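Local coordinates for protein dipeptide Epimerase (Enterococcus faecalis V583, PDB 3JW7) that belongs to the mandelate racemase/muconate lactonizing enzyme family of the enolase superfamily and holds a magnesium ion, an isoleucine and a tyrosine between its capping domain and barrel, at residues E17-A22 and D132-I137; I21-I26 and I52-E57; K159-T164 and D189-W194. One frame throughout, in Å; residues are numbered along the deposited sequence.

Contact 1: E17-A22 and D132-I137; sequences ETFTIA and DITLGI. With ILE (isoleucine), chain I.
F19 takes a chi1 of -111°, away from any staggered position, and this brings its ring against the end of strand 128-135 and the G136 backbone after it. I137, with CG1 beside the backbone N (chi1 -62°), runs towards I21 and A22. Between them G136 provides a flat patch of backbone: having no side chain, it lets the phenyl ring come right up to the main chain. The ring meets the T134 carbonyl oxygen with its edge, CZ lying 3.4 Å from that O, an approach that sets weakly positive aromatic hydrogens against a partly negative carbonyl oxygen. F19 CE2 is also 3.4 Å from G136 N. One backbone hydrogen bond pins segments 17-22 and 132-137 together, from I137 N to T20 O at 2.9 Å and fairly straight (161° at the hydrogen). A water strengthens this link by accepting from T20 N at 2.9 Å and donating a longer bond to I137 O. The CG1-CD1 arm of I137 passes the T20 carbonyl, and CD1 packs 3.5 Å from A22 N, an apolar arm suited to covering the end of the strand. The contact thus joins the capping domain to the mouth of the barrel, where the bound isoleucine touches both segments: its CD1 is 3.4 Å from F19 CD2, and its N donates to T134 OG1 at 2.9 Å. The isoleucine also hydrogen-bonds to D318 and D320. A phenyl ring for the aliphatic tail and a hydroxyl acceptor for the nitrogen divide the work by polarity, and the nearby carboxylates would probably favour a positively charged amino group in this corner.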
loop_
_atom_site.group_PDB
_atom_site.type_symbol
_atom_site.label_atom_id
_atom_site.label_comp_id
_atom_site.label_asym_id
_atom_site.label_seq_id
_atom_site.Cartn_x
_atom_site.Cartn_y
_atom_site.Cartn_z
ATOM N N GLU A 17 -2.660 -18.576 -3.560
ATOM C CA GLU A 17 -1.453 -18.956 -4.277
ATOM C C GLU A 17 -0.275 -18.191 -3.692
ATOM O O GLU A 17 -0.423 -17.043 -3.270
ATOM C CB GLU A 17 -1.597 -18.657 -5.776
ATOM C CG GLU A 17 -2.024 -17.237 -6.108
ATOM C CD GLU A 17 -2.247 -17.020 -7.601
ATOM O OE1 GLU A 17 -2.607 -15.889 -7.993
ATOM O OE2 GLU A 17 -2.065 -17.973 -8.388
ATOM N N THR A 18 0.887 -18.834 -3.644
ATOM C CA THR A 18 2.080 -18.189 -3.113
ATOM C C THR A 18 2.526 -17.083 -4.068
ATOM O O THR A 18 2.511 -17.260 -5.288
ATOM C CB THR A 18 3.240 -19.192 -2.945
ATOM O OG1 THR A 18 3.615 -19.709 -4.226
ATOM C CG2 THR A 18 2.825 -20.339 -2.044
ATOM N N PHE A 19 2.912 -15.938 -3.515
ATOM C CA PHE A 19 3.360 -14.825 -4.335
ATOM C C PHE A 19 4.845 -14.591 -4.127
ATOM O O PHE A 19 5.325 -14.548 -2.996
ATOM C CB PHE A 19 2.574 -13.551 -4.005
ATOM C CG PHE A 19 1.653 -13.114 -5.107
ATOM C CD1 PHE A 19 0.478 -13.810 -5.368
ATOM C CD2 PHE A 19 1.985 -12.036 -5.917
ATOM C CE1 PHE A 19 -0.355 -13.437 -6.424
ATOM C CE2 PHE A 19 1.164 -11.654 -6.971
ATOM C CZ PHE A 19 -0.008 -12.355 -7.228
ATOM N N THR A 20 5.567 -14.458 -5.232
ATOM C CA THR A 20 7.002 -14.248 -5.196
ATOM C C THR A 20 7.424 -12.897 -5.770
ATOM O O THR A 20 7.004 -12.508 -6.865
ATOM C CB THR A 20 7.733 -15.357 -5.987
ATOM O OG1 THR A 20 7.421 -16.635 -5.414
ATOM C CG2 THR A 20 9.244 -15.137 -5.956
ATOM N N ILE A 21 8.242 -12.177 -5.017
ATOM C CA ILE A 21 8.769 -10.904 -5.483
ATOM C C ILE A 21 10.274 -11.006 -5.295
ATOM O O ILE A 21 10.768 -12.005 -4.769
ATOM C CB ILE A 21 8.215 -9.683 -4.698
ATOM C CG1 ILE A 21 8.645 -9.742 -3.230
ATOM C CG2 ILE A 21 6.691 -9.632 -4.835
ATOM C CD1 ILE A 21 8.529 -8.402 -2.520
ATOM N N ALA A 22 11.001 -9.982 -5.720
ATOM C CA ALA A 22 12.450 -9.993 -5.615
ATOM C C ALA A 22 12.971 -10.216 -4.191
ATOM O O ALA A 22 14.029 -10.810 -4.005
ATOM C CB ALA A 22 13.011 -8.691 -6.177
ATOM N N ASP A 132 -4.869 -1.620 -9.949
ATOM C CA ASP A 132 -4.213 -2.523 -10.872
ATOM C C ASP A 132 -4.266 -3.870 -10.152
ATOM O O ASP A 132 -4.943 -4.015 -9.135
ATOM C CB ASP A 132 -2.745 -2.122 -11.095
ATOM C CG ASP A 132 -1.903 -2.148 -9.806
ATOM O OD1 ASP A 132 -2.194 -2.948 -8.891
ATOM O OD2 ASP A 132 -0.920 -1.377 -9.716
ATOM N N ILE A 133 -3.573 -4.859 -10.691
ATOM C CA ILE A 133 -3.487 -6.158 -10.049
ATOM C C ILE A 133 -2.058 -6.576 -10.321
ATOM O O ILE A 133 -1.518 -6.291 -11.393
ATOM C CB ILE A 133 -4.498 -7.196 -10.624
ATOM C CG1 ILE A 133 -4.436 -8.483 -9.783
ATOM C CG2 ILE A 133 -4.188 -7.500 -12.085
ATOM C CD1 ILE A 133 -5.608 -9.443 -9.998
ATOM N N THR A 134 -1.442 -7.221 -9.339
ATOM C CA THR A 134 -0.055 -7.654 -9.433
ATOM C C THR A 134 0.161 -9.077 -9.925
ATOM O O THR A 134 -0.572 -9.995 -9.558
ATOM C CB THR A 134 0.636 -7.521 -8.052
ATOM O OG1 THR A 134 0.554 -6.161 -7.615
ATOM C CG2 THR A 134 2.105 -7.933 -8.138
ATOM N N LEU A 135 1.184 -9.238 -10.759
ATOM C CA LEU A 135 1.574 -10.532 -11.300
ATOM C C LEU A 135 2.902 -10.876 -10.643
ATOM O O LEU A 135 3.904 -10.192 -10.865
ATOM C CB LEU A 135 1.768 -10.458 -12.818
ATOM C CG LEU A 135 0.560 -10.053 -13.671
ATOM C CD1 LEU A 135 0.957 -10.030 -15.139
ATOM C CD2 LEU A 135 -0.582 -11.026 -13.444
ATOM N N GLY A 136 2.905 -11.923 -9.824
ATOM C CA GLY A 136 4.127 -12.333 -9.158
ATOM C C GLY A 136 5.164 -12.891 -10.119
ATOM O O GLY A 136 4.842 -13.311 -11.234
ATOM N N ILE A 137 6.418 -12.899 -9.682
ATOM C CA ILE A 137 7.510 -13.404 -10.505
ATOM C C ILE A 137 7.304 -14.868 -10.888
ATOM O O ILE A 137 6.955 -15.701 -10.049
ATOM C CB ILE A 137 8.865 -13.286 -9.766
ATOM C CG1 ILE A 137 9.172 -11.808 -9.486
ATOM C CG2 ILE A 137 9.979 -13.924 -10.599
ATOM C CD1 ILE A 137 10.497 -11.562 -8.758
HETATM N N ILE I . 0.573 -5.276 -4.814
HETATM C CA ILE I . 1.187 -5.559 -3.485
HETATM C C ILE I . 2.685 -5.282 -3.499
HETATM O O ILE I . 3.350 -5.463 -4.523
HETATM C CB ILE I . 0.989 -7.036 -3.056
HETATM C CG1 ILE I . 1.452 -7.961 -4.179
HETATM C CG2 ILE I . -0.462 -7.276 -2.653
HETATM C CD1 ILE I . 1.628 -9.420 -3.763
HETATM O O HOH W 1 4.605 -15.345 -7.765
#

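Contact 2: I21-I26 and I52-E57; sequences IALGTI and IFITGE. With TYR (tyrosine), chain J.
The pocket around the bound tyrosine is walled here by a hairpin turn with the start of strand 24-38, and by a loop, both of the capping domain. F53 CG sits between the backbone N and the carbonyl carbon (chi1 56°), which turns the ring towards L23, G24 and the tyrosine. L23 lies over one face of the F53 ring in a CH-pi contact, its CB 4.2 Å from the ring centroid. Farther out, L23 CD1 meets I54 CD1 at 3.6 Å, the two side chains running roughly at right angles. At 3.6 Å from F53 CE2, I21 CD1 adds a second apolar contact. In enolase-superfamily proteins such capping-domain loops close over the mouth of the barrel, and these follow that plan: 21-24 is a type I turn joining strands 3-21 and 24-38, closed by G24 N to I21 O (3.2 Å) and by the reciprocal I21 N to G24 O (2.9 Å), while 52-57 lies in the loop between strand 43-48 and helix 59-72. G24 sits at a backbone conformation that glycine alone adopts easily, its bare main chain close against the phenyl ring. F53 CZ lies 3.6 Å from tyrosine CE1, which is at the ring's edge, and I54 CG1 approaches tyrosine CD2 at 3.8 Å. I26 CD1 is 3.4 Å from tyrosine OH.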
loop_
_atom_site.group_PDB
_atom_site.type_symbol
_atom_site.label_atom_id
_atom_site.label_comp_id
_atom_site.label_asym_id
_atom_site.label_seq_id
_atom_site.Cartn_x
_atom_site.Cartn_y
_atom_site.Cartn_z
ATOM N N ILE A 21 8.242 -12.177 -5.017
ATOM C CA ILE A 21 8.769 -10.904 -5.483
ATOM C C ILE A 21 10.274 -11.006 -5.295
ATOM O O ILE A 21 10.768 -12.005 -4.769
ATOM C CB ILE A 21 8.215 -9.683 -4.698
ATOM C CG1 ILE A 21 8.645 -9.742 -3.230
ATOM C CG2 ILE A 21 6.691 -9.632 -4.835
ATOM C CD1 ILE A 21 8.529 -8.402 -2.520
ATOM N N ALA A 22 11.001 -9.982 -5.720
ATOM C CA ALA A 22 12.450 -9.993 -5.615
ATOM C C ALA A 22 12.971 -10.216 -4.191
ATOM O O ALA A 22 14.029 -10.810 -4.005
ATOM C CB ALA A 22 13.011 -8.691 -6.177
ATOM N N LEU A 23 12.212 -9.761 -3.199
ATOM C CA LEU A 23 12.603 -9.864 -1.793
ATOM C C LEU A 23 12.266 -11.175 -1.094
ATOM O O LEU A 23 12.816 -11.471 -0.036
ATOM C CB LEU A 23 11.972 -8.720 -1.002
ATOM C CG LEU A 23 12.246 -7.309 -1.524
ATOM C CD1 LEU A 23 11.452 -6.299 -0.705
ATOM C CD2 LEU A 23 13.731 -7.011 -1.451
ATOM N N GLY A 24 11.356 -11.950 -1.668
ATOM C CA GLY A 24 10.982 -13.206 -1.047
ATOM C C GLY A 24 9.590 -13.649 -1.451
ATOM O O GLY A 24 9.008 -13.119 -2.396
ATOM N N THR A 25 9.048 -14.611 -0.715
ATOM C CA THR A 25 7.729 -15.147 -1.002
ATOM C C THR A 25 6.806 -15.070 0.202
ATOM O O THR A 25 7.252 -15.049 1.350
ATOM C CB THR A 25 7.824 -16.619 -1.412
ATOM O OG1 THR A 25 8.203 -17.399 -0.270
ATOM C CG2 THR A 25 8.861 -16.799 -2.507
ATOM N N ILE A 26 5.507 -15.024 -0.067
ATOM C CA ILE A 26 4.514 -14.985 0.991
ATOM C C ILE A 26 3.447 -16.015 0.636
ATOM O O ILE A 26 3.099 -16.187 -0.536
ATOM C CB ILE A 26 3.887 -13.582 1.127
ATOM C CG1 ILE A 26 2.871 -13.575 2.274
ATOM C CG2 ILE A 26 3.242 -13.164 -0.186
ATOM C CD1 ILE A 26 2.259 -12.208 2.545
ATOM N N ILE A 52 7.911 -8.583 7.017
ATOM C CA ILE A 52 9.276 -8.662 7.520
ATOM C C ILE A 52 10.364 -8.313 6.515
ATOM O O ILE A 52 11.346 -7.672 6.881
ATOM C CB ILE A 52 9.555 -10.055 8.165
ATOM C CG1 ILE A 52 10.842 -9.995 8.996
ATOM C CG2 ILE A 52 9.638 -11.132 7.097
ATOM C CD1 ILE A 52 11.100 -11.256 9.833
ATOM N N PHE A 53 10.216 -8.701 5.253
ATOM C CA PHE A 53 11.262 -8.345 4.304
ATOM C C PHE A 53 11.066 -6.946 3.722
ATOM O O PHE A 53 11.780 -6.530 2.810
ATOM C CB PHE A 53 11.429 -9.419 3.207
ATOM C CG PHE A 53 10.177 -9.746 2.441
ATOM C CD1 PHE A 53 9.787 -11.072 2.285
ATOM C CD2 PHE A 53 9.433 -8.752 1.819
ATOM C CE1 PHE A 53 8.673 -11.408 1.514
ATOM C CE2 PHE A 53 8.315 -9.076 1.046
ATOM C CZ PHE A 53 7.938 -10.403 0.892
ATOM N N ILE A 54 10.102 -6.210 4.271
ATOM C CA ILE A 54 9.866 -4.835 3.838
ATOM C C ILE A 54 10.294 -3.861 4.941
ATOM O O ILE A 54 11.111 -2.969 4.710
ATOM C CB ILE A 54 8.380 -4.575 3.515
ATOM C CG1 ILE A 54 7.902 -5.525 2.414
ATOM C CG2 ILE A 54 8.193 -3.109 3.102
ATOM C CD1 ILE A 54 8.501 -5.254 1.032
ATOM N N THR A 55 9.751 -4.048 6.143
ATOM C CA THR A 55 10.055 -3.176 7.275
ATOM C C THR A 55 10.758 -3.867 8.434
ATOM O O THR A 55 11.259 -3.198 9.337
ATOM C CB THR A 55 8.768 -2.557 7.858
ATOM O OG1 THR A 55 7.977 -3.592 8.455
ATOM C CG2 THR A 55 7.956 -1.885 6.765
ATOM N N GLY A 56 10.779 -5.197 8.427
ATOM C CA GLY A 56 11.410 -5.917 9.521
ATOM C C GLY A 56 10.428 -6.241 10.637
ATOM O O GLY A 56 10.738 -6.998 11.559
ATOM N N GLU A 57 9.230 -5.674 10.560
ATOM C CA GLU A 57 8.218 -5.932 11.580
ATOM C C GLU A 57 7.674 -7.351 11.482
ATOM O O GLU A 57 7.571 -7.918 10.394
ATOM C CB GLU A 57 7.064 -4.944 11.442
ATOM C CG GLU A 57 7.399 -3.531 11.868
ATOM C CD GLU A 57 6.369 -2.548 11.366
ATOM O OE1 GLU A 57 6.296 -2.368 10.133
ATOM O OE2 GLU A 57 5.632 -1.972 12.191
HETATM N N TYR J . 3.198 -4.844 -2.351
HETATM C CA TYR J . 4.612 -4.535 -2.178
HETATM C C TYR J . 5.118 -3.532 -3.216
HETATM O O TYR J . 4.336 -2.630 -3.590
HETATM C CB TYR J . 5.440 -5.824 -2.240
HETATM C CG TYR J . 5.137 -6.831 -1.142
HETATM C CD1 TYR J . 5.051 -8.190 -1.431
HETATM C CD2 TYR J . 4.986 -6.434 0.189
HETATM C CE1 TYR J . 4.824 -9.136 -0.431
HETATM C CE2 TYR J . 4.761 -7.380 1.207
HETATM C CZ TYR J . 4.684 -8.730 0.882
HETATM O OH TYR J . 4.488 -9.683 1.859
HETATM O OXT TYR J . 6.294 -3.650 -3.622
#

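Contact 3: K159-T164 and D189-W194; sequences KIKVGT and DANQAW. With MG (magnesium ion), chain L; TYR (tyrosine), chain J; ILE (isoleucine), chain I.
Strands 157-161 and 185-189 are parallel neighbours in the beta/alpha barrel, and their C-terminal ends carry the metal site together with the Lys-x-Lys motif familiar from this family. D189 N bonds to I160 O and V162 N to D189 O, so the register puts K161 beside D189. D189 OD2 binds the magnesium ion at 2.3 Å, in a site completed by E215, D240, tyrosine OXT and a water. The same oxygen takes a salt bridge from K161 NZ at 2.7 Å, met from well above the carboxylate plane, while OD1 accepts from N191 N in an Asx turn that fixes the group's rotation. With its chain bent at chi2 (-67°), K161 NZ also donates to N191 OD1 at 2.9 Å, in the carbonyl plane on a lone pair, and to isoleucine O. K159 runs out fully extended to donate to tyrosine O, and forms salt bridges with E215 and D318. N191 suits the type I' turn 190-193, since asparagine tolerates positive phi; its ND2 donates to tyrosine OXT at 3.0 Å. Farther along the segments, V162 CG2 packs 3.5 Å from CZ2 of W194, whose indole carries the A190 methyl over the centre of one face.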
loop_
_atom_site.group_PDB
_atom_site.type_symbol
_atom_site.label_atom_id
_atom_site.label_comp_id
_atom_site.label_asym_id
_atom_site.label_seq_id
_atom_site.Cartn_x
_atom_site.Cartn_y
_atom_site.Cartn_z
ATOM N N LYS A 159 0.487 -4.698 -12.792
ATOM C CA LYS A 159 1.739 -4.371 -12.120
ATOM C C LYS A 159 2.602 -5.625 -12.225
ATOM O O LYS A 159 2.295 -6.649 -11.621
ATOM C CB LYS A 159 1.479 -4.009 -10.652
ATOM C CG LYS A 159 2.741 -3.766 -9.841
ATOM C CD LYS A 159 2.431 -3.070 -8.520
ATOM C CE LYS A 159 3.615 -3.138 -7.569
ATOM N NZ LYS A 159 3.452 -2.255 -6.375
ATOM N N ILE A 160 3.674 -5.533 -13.004
ATOM C CA ILE A 160 4.565 -6.666 -13.250
ATOM C C ILE A 160 5.755 -6.759 -12.306
ATOM O O ILE A 160 6.591 -5.861 -12.266
ATOM C CB ILE A 160 5.131 -6.613 -14.691
ATOM C CG1 ILE A 160 3.987 -6.505 -15.698
ATOM C CG2 ILE A 160 5.988 -7.837 -14.957
ATOM C CD1 ILE A 160 4.449 -6.371 -17.152
ATOM N N LYS A 161 5.838 -7.856 -11.558
ATOM C CA LYS A 161 6.962 -8.057 -10.654
ATOM C C LYS A 161 8.137 -8.667 -11.419
ATOM O O LYS A 161 7.977 -9.634 -12.169
ATOM C CB LYS A 161 6.572 -8.984 -9.496
ATOM C CG LYS A 161 5.583 -8.381 -8.499
ATOM C CD LYS A 161 6.212 -7.218 -7.732
ATOM C CE LYS A 161 5.234 -6.641 -6.706
ATOM N NZ LYS A 161 5.876 -5.534 -5.917
ATOM N N VAL A 162 9.318 -8.097 -11.220
ATOM C CA VAL A 162 10.529 -8.580 -11.868
ATOM C C VAL A 162 11.665 -8.511 -10.861
ATOM O O VAL A 162 11.456 -8.076 -9.729
ATOM C CB VAL A 162 10.899 -7.704 -13.098
ATOM C CG1 VAL A 162 9.818 -7.800 -14.152
ATOM C CG2 VAL A 162 11.081 -6.255 -12.673
ATOM N N GLY A 163 12.856 -8.960 -11.256
ATOM C CA GLY A 163 13.984 -8.876 -10.344
ATOM C C GLY A 163 14.930 -10.047 -10.159
ATOM O O GLY A 163 15.672 -10.071 -9.173
ATOM N N THR A 164 14.933 -11.010 -11.077
ATOM C CA THR A 164 15.838 -12.153 -10.937
ATOM C C THR A 164 17.105 -11.959 -11.766
ATOM O O THR A 164 18.131 -12.584 -11.507
ATOM C CB THR A 164 15.174 -13.478 -11.386
ATOM O OG1 THR A 164 14.976 -13.462 -12.803
ATOM C CG2 THR A 164 13.835 -13.671 -10.686
ATOM N N ASP A 189 7.867 -3.401 -11.309
ATOM C CA ASP A 189 8.342 -3.252 -9.939
ATOM C C ASP A 189 9.466 -4.257 -9.734
ATOM O O ASP A 189 9.231 -5.462 -9.718
ATOM C CB ASP A 189 7.212 -3.527 -8.950
ATOM C CG ASP A 189 7.589 -3.175 -7.521
ATOM O OD1 ASP A 189 8.801 -3.062 -7.232
ATOM O OD2 ASP A 189 6.668 -3.028 -6.689
ATOM N N ALA A 190 10.685 -3.750 -9.569
ATOM C CA ALA A 190 11.864 -4.588 -9.391
ATOM C C ALA A 190 12.204 -4.873 -7.936
ATOM O O ALA A 190 13.100 -5.662 -7.652
ATOM C CB ALA A 190 13.061 -3.936 -10.076
ATOM N N ASN A 191 11.485 -4.230 -7.021
ATOM C CA ASN A 191 11.717 -4.403 -5.588
ATOM C C ASN A 191 13.198 -4.403 -5.191
ATOM O O ASN A 191 13.688 -5.342 -4.546
ATOM C CB ASN A 191 11.021 -5.673 -5.073
ATOM C CG ASN A 191 9.517 -5.487 -4.897
ATOM O OD1 ASN A 191 8.714 -6.095 -5.608
ATOM N ND2 ASN A 191 9.128 -4.632 -3.952
ATOM N N GLN A 192 13.896 -3.343 -5.599
ATOM C CA GLN A 192 15.309 -3.116 -5.272
ATOM C C GLN A 192 16.329 -4.070 -5.888
ATOM O O GLN A 192 17.499 -4.038 -5.509
ATOM C CB GLN A 192 15.502 -3.168 -3.754
ATOM C CG GLN A 192 14.479 -2.398 -2.938
ATOM C CD GLN A 192 14.648 -2.647 -1.456
ATOM O OE1 GLN A 192 15.682 -2.310 -0.876
ATOM N NE2 GLN A 192 13.638 -3.248 -0.833
ATOM N N ALA A 193 15.899 -4.892 -6.836
ATOM C CA ALA A 193 16.768 -5.908 -7.438
ATOM C C ALA A 193 17.896 -5.511 -8.385
ATOM O O ALA A 193 18.886 -6.238 -8.492
ATOM C CB ALA A 193 15.894 -6.958 -8.124
ATOM N N TRP A 194 17.765 -4.382 -9.072
ATOM C CA TRP A 194 18.781 -3.981 -10.038
ATOM C C TRP A 194 19.802 -2.943 -9.598
ATOM O O TRP A 194 19.523 -2.090 -8.761
ATOM C CB TRP A 194 18.120 -3.434 -11.301
ATOM C CG TRP A 194 17.094 -4.306 -11.940
ATOM C CD1 TRP A 194 17.100 -5.668 -12.025
ATOM C CD2 TRP A 194 15.936 -3.863 -12.653
ATOM N NE1 TRP A 194 16.015 -6.101 -12.753
ATOM C CE2 TRP A 194 15.284 -5.011 -13.149
ATOM C CE3 TRP A 194 15.389 -2.601 -12.924
ATOM C CZ2 TRP A 194 14.109 -4.939 -13.899
ATOM C CZ3 TRP A 194 14.218 -2.527 -13.671
ATOM C CH2 TRP A 194 13.591 -3.691 -14.150
HETATM MG MG MG L . 6.613 -1.662 -4.817
HETATM N N TYR J . 3.198 -4.844 -2.351
HETATM C CA TYR J . 4.612 -4.535 -2.178
HETATM C C TYR J . 5.118 -3.532 -3.216
HETATM O O TYR J . 4.336 -2.630 -3.590
HETATM C CB TYR J . 5.440 -5.824 -2.240
HETATM C CG TYR J . 5.137 -6.831 -1.142
HETATM C CD1 TYR J . 5.051 -8.190 -1.431
HETATM C CD2 TYR J . 4.986 -6.434 0.189
HETATM C CE1 TYR J . 4.824 -9.136 -0.431
HETATM C CE2 TYR J . 4.761 -7.380 1.207
HETATM C CZ TYR J . 4.684 -8.730 0.882
HETATM O OH TYR J . 4.488 -9.683 1.859
HETATM O OXT TYR J . 6.294 -3.650 -3.622
HETATM N N ILE I . 0.573 -5.276 -4.814
HETATM C CA ILE I . 1.187 -5.559 -3.485
HETATM C C ILE I . 2.685 -5.282 -3.499
HETATM O O ILE I . 3.350 -5.463 -4.523
HETATM C CB ILE I . 0.989 -7.036 -3.056
HETATM C CG1 ILE I . 1.452 -7.961 -4.179
HETATM C CG2 ILE I . -0.462 -7.276 -2.653
HETATM C CD1 ILE I . 1.628 -9.420 -3.763
HETATM O O HOH W 2 9.778 -7.955 -7.366
HETATM O O HOH W 3 9.016 -1.454 -5.092
#

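In the fold
Contact 3 is the buried one of the three, set at the C-terminal ends of the barrel strands, whereas contacts 1 and 2 are only partly buried: contact 1 bridges capping domain and barrel, contact 2 lies within the capping domain. I21 and A22 belong to both of the latter, and the pairing of strands 3-21 and 24-38 joins them through a probable hydrogen bond from I26 N to F19 O. Contact 1 meets contact 3 along neighbouring barrel strands 128-135 and 157-161; contact 2 meets it by packing, as where L23 meets N191. Chemistry follows place: lysines, carboxylate and metal at the strand ends, one backbone bond with a water at the domain junction, and mainly apolar packing in contact 2, with no hydrogen bond across its segments.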